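Local coordinates for nucleoprotein (Sendai virus, PDB 6M7D) that forms the helical nucleocapsid, with one copy per six ribonucleotides, and so shields the viral RNA genome from nucleases while leaving it a template for transcription and replication, at residues V37-P42 against Y101-I106. Numbering follows the deposited sequence.
Sequences VFVLGP and YVIYNI
Two parallel strands of a small mixed beta-sheet pair here: 33-40 forms one border of the four-stranded sheet within the chain, and 99-108 lies between it and strand 118-122. The chain between them runs through helices 47-62, 68-80 and 86-93, which return it to a parallel neighbouring strand. Five backbone hydrogen bonds zip the pair. Val-37 and Val-39 each give their N-H and take one through their C=O: Val-39 N reaches Tyr-104 O at 2.7 Å, with the N-H pointing almost straight at the oxygen (171°), and Val-39 O takes the N-H of Ile-106. Past the strand end, Gly-41 N still bonds to Ile-106 O at 3.0 Å, donor above the carbonyl plane, and extends the ladder by one rung.

Phe-38, Leu-40, Tyr-104 and Ile-106 share one face; Phe-38 and Ile-106 pack on helices 47-62 and 129-135, Leu-40 on 47-62, and Tyr-104 lies on Val-120 and Thr-122 of strand 118-122. Ile-106 runs outward from its CB, which meets Leu-40 CD2 at 3.6 Å. CG1, set anti to the carbonyl carbon, lies 3.6 Å from Val-39 O and still touches that leucine methyl. Chi2 (-64°) then bends the chain, so that the tip, CD1, comes to Phe-38 CB at 3.7 Å and grazes CD1 of the ring. Back toward the start of the strands, Phe-38 lies beside Tyr-104, pointing the same way, its CD1 3.5 Å from Tyr-104 CB; the ring planes are nearly perpendicular.

The other face carries Val-37, Val-39, Ile-103 and Asn-105, with helix 86-93 against it. Ile-103 CG2 sits against both methyls of Val-39, and Val-39 CG2, placed between the backbone N and the carbonyl carbon, also lies 3.4 Å from ND2 of Asn-105.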
ATOM      1  N   VAL A  37      -4.083   9.254  21.457  1.00  9.94           N
ATOM      2  CA  VAL A  37      -4.560   7.946  21.030  1.00  9.94           C
ATOM      3  C   VAL A  37      -5.370   7.351  22.167  1.00  9.94           C
ATOM      4  O   VAL A  37      -4.901   7.298  23.308  1.00  9.94           O
ATOM      5  CB  VAL A  37      -3.398   7.021  20.636  1.00  9.94           C
ATOM      6  CG1 VAL A  37      -3.924   5.651  20.284  1.00  9.94           C
ATOM      7  CG2 VAL A  37      -2.656   7.603  19.476  1.00  9.94           C
ATOM      8  N   PHE A  38      -6.576   6.899  21.859  1.00  9.96           N
ATOM      9  CA  PHE A  38      -7.510   6.406  22.858  1.00  9.96           C
ATOM     10  C   PHE A  38      -7.594   4.892  22.764  1.00  9.96           C
ATOM     11  O   PHE A  38      -7.985   4.352  21.726  1.00  9.96           O
ATOM     12  CB  PHE A  38      -8.881   7.046  22.668  1.00  9.96           C
ATOM     13  CG  PHE A  38      -8.836   8.534  22.635  1.00  9.96           C
ATOM     14  CD1 PHE A  38      -8.942   9.264  23.798  1.00  9.96           C
ATOM     15  CD2 PHE A  38      -8.665   9.207  21.444  1.00  9.96           C
ATOM     16  CE1 PHE A  38      -8.889  10.634  23.771  1.00  9.96           C
ATOM     17  CE2 PHE A  38      -8.613  10.577  21.415  1.00  9.96           C
ATOM     18  CZ  PHE A  38      -8.726  11.291  22.578  1.00  9.96           C
ATOM     19  N   VAL A  39      -7.225   4.217  23.845  1.00 10.30           N
ATOM     20  CA  VAL A  39      -7.285   2.766  23.937  1.00 10.30           C
ATOM     21  C   VAL A  39      -8.424   2.402  24.872  1.00 10.30           C
ATOM     22  O   VAL A  39      -8.829   3.213  25.710  1.00 10.30           O
ATOM     23  CB  VAL A  39      -5.950   2.178  24.421  1.00 10.30           C
ATOM     24  CG1 VAL A  39      -4.819   2.677  23.550  1.00 10.30           C
ATOM     25  CG2 VAL A  39      -5.701   2.541  25.861  1.00 10.30           C
ATOM     26  N   LEU A  40      -8.965   1.201  24.706  1.00 11.81           N
ATOM     27  CA  LEU A  40     -10.052   0.758  25.568  1.00 11.81           C
ATOM     28  C   LEU A  40      -9.502   0.040  26.787  1.00 11.81           C
ATOM     29  O   LEU A  40      -8.750  -0.930  26.666  1.00 11.81           O
ATOM     30  CB  LEU A  40     -10.998  -0.166  24.809  1.00 11.81           C
ATOM     31  CG  LEU A  40     -11.644   0.373  23.542  1.00 11.81           C
ATOM     32  CD1 LEU A  40     -12.888  -0.424  23.222  1.00 11.81           C
ATOM     33  CD2 LEU A  40     -11.970   1.832  23.704  1.00 11.81           C
ATOM     34  N   GLY A  41      -9.878   0.517  27.959  1.00 14.49           N
ATOM     35  CA  GLY A  41      -9.558  -0.172  29.181  1.00 14.49           C
ATOM     36  C   GLY A  41     -10.441  -1.379  29.375  1.00 14.49           C
ATOM     37  O   GLY A  41     -11.435  -1.594  28.667  1.00 14.49           O
ATOM     38  N   PRO A  42     -10.083  -2.205  30.358  1.00 16.52           N
ATOM     39  CA  PRO A  42     -10.882  -3.412  30.612  1.00 16.52           C
ATOM     40  C   PRO A  42     -12.294  -3.112  31.075  1.00 16.52           C
ATOM     41  O   PRO A  42     -13.118  -4.030  31.156  1.00 16.52           O
ATOM     42  CB  PRO A  42     -10.071  -4.147  31.688  1.00 16.52           C
ATOM     43  CG  PRO A  42      -9.224  -3.094  32.316  1.00 16.52           C
ATOM     44  CD  PRO A  42      -8.907  -2.116  31.237  1.00 16.52           C
ATOM     45  N   TYR A 101       2.730   9.858  20.641  1.00 10.95           N
ATOM     46  CA  TYR A 101       1.404   9.335  20.935  1.00 10.95           C
ATOM     47  C   TYR A 101       1.158   9.427  22.432  1.00 10.95           C
ATOM     48  O   TYR A 101       1.913   8.857  23.224  1.00 10.95           O
ATOM     49  CB  TYR A 101       1.268   7.894  20.452  1.00 10.95           C
ATOM     50  CG  TYR A 101       1.147   7.764  18.956  1.00 10.95           C
ATOM     51  CD1 TYR A 101       0.322   8.607  18.234  1.00 10.95           C
ATOM     52  CD2 TYR A 101       1.860   6.805  18.268  1.00 10.95           C
ATOM     53  CE1 TYR A 101       0.205   8.490  16.872  1.00 10.95           C
ATOM     54  CE2 TYR A 101       1.752   6.683  16.906  1.00 10.95           C
ATOM     55  CZ  TYR A 101       0.926   7.527  16.213  1.00 10.95           C
ATOM     56  OH  TYR A 101       0.819   7.407  14.849  1.00 10.95           O
ATOM     57  N   VAL A 102       0.115  10.152  22.815  1.00 10.69           N
ATOM     58  CA  VAL A 102      -0.317  10.245  24.202  1.00 10.69           C
ATOM     59  C   VAL A 102      -1.502   9.310  24.361  1.00 10.69           C
ATOM     60  O   VAL A 102      -2.595   9.585  23.860  1.00 10.69           O
ATOM     61  CB  VAL A 102      -0.682  11.681  24.591  1.00 10.69           C
ATOM     62  CG1 VAL A 102      -0.666  11.835  26.095  1.00 10.69           C
ATOM     63  CG2 VAL A 102       0.278  12.643  23.959  1.00 10.69           C
ATOM     64  N   ILE A 103      -1.290   8.202  25.056  1.00 11.80           N
ATOM     65  CA  ILE A 103      -2.301   7.158  25.147  1.00 11.80           C
ATOM     66  C   ILE A 103      -3.299   7.518  26.236  1.00 11.80           C
ATOM     67  O   ILE A 103      -2.938   7.641  27.410  1.00 11.80           O
ATOM     68  CB  ILE A 103      -1.659   5.792  25.414  1.00 11.80           C
ATOM     69  CG1 ILE A 103      -0.787   5.391  24.228  1.00 11.80           C
ATOM     70  CG2 ILE A 103      -2.723   4.756  25.665  1.00 11.80           C
ATOM     71  CD1 ILE A 103       0.010   4.152  24.466  1.00 11.80           C
ATOM     72  N   TYR A 104      -4.553   7.693  25.844  1.00 14.02           N
ATOM     73  CA  TYR A 104      -5.660   7.886  26.764  1.00 14.02           C
ATOM     74  C   TYR A 104      -6.462   6.596  26.833  1.00 14.02           C
ATOM     75  O   TYR A 104      -6.474   5.807  25.888  1.00 14.02           O
ATOM     76  CB  TYR A 104      -6.566   9.031  26.311  1.00 14.02           C
ATOM     77  CG  TYR A 104      -5.988  10.423  26.455  1.00 14.02           C
ATOM     78  CD1 TYR A 104      -4.623  10.633  26.533  1.00 14.02           C
ATOM     79  CD2 TYR A 104      -6.819  11.530  26.514  1.00 14.02           C
ATOM     80  CE1 TYR A 104      -4.104  11.899  26.664  1.00 14.02           C
ATOM     81  CE2 TYR A 104      -6.309  12.800  26.646  1.00 14.02           C
ATOM     82  CZ  TYR A 104      -4.951  12.980  26.721  1.00 14.02           C
ATOM     83  OH  TYR A 104      -4.434  14.246  26.852  1.00 14.02           O
ATOM     84  N   ASN A 105      -7.130   6.379  27.957  1.00 15.40           N
ATOM     85  CA  ASN A 105      -7.922   5.176  28.162  1.00 15.40           C
ATOM     86  C   ASN A 105      -9.398   5.528  28.168  1.00 15.40           C
ATOM     87  O   ASN A 105      -9.823   6.417  28.908  1.00 15.40           O
ATOM     88  CB  ASN A 105      -7.542   4.480  29.467  1.00 15.40           C
ATOM     89  CG  ASN A 105      -6.200   3.798  29.388  1.00 15.40           C
ATOM     90  OD1 ASN A 105      -5.156   4.444  29.454  1.00 15.40           O
ATOM     91  ND2 ASN A 105      -6.216   2.482  29.244  1.00 15.40           N
ATOM     92  N   ILE A 106     -10.169   4.838  27.338  1.00 15.23           N
ATOM     93  CA  ILE A 106     -11.622   4.919  27.381  1.00 15.23           C
ATOM     94  C   ILE A 106     -12.095   3.926  28.432  1.00 15.23           C
ATOM     95  O   ILE A 106     -11.868   2.721  28.306  1.00 15.23           O
ATOM     96  CB  ILE A 106     -12.257   4.616  26.022  1.00 15.23           C
ATOM     97  CG1 ILE A 106     -11.552   5.385  24.911  1.00 15.23           C
ATOM     98  CG2 ILE A 106     -13.728   4.956  26.060  1.00 15.23           C
ATOM     99  CD1 ILE A 106     -11.686   6.854  25.048  1.00 15.23           C
TER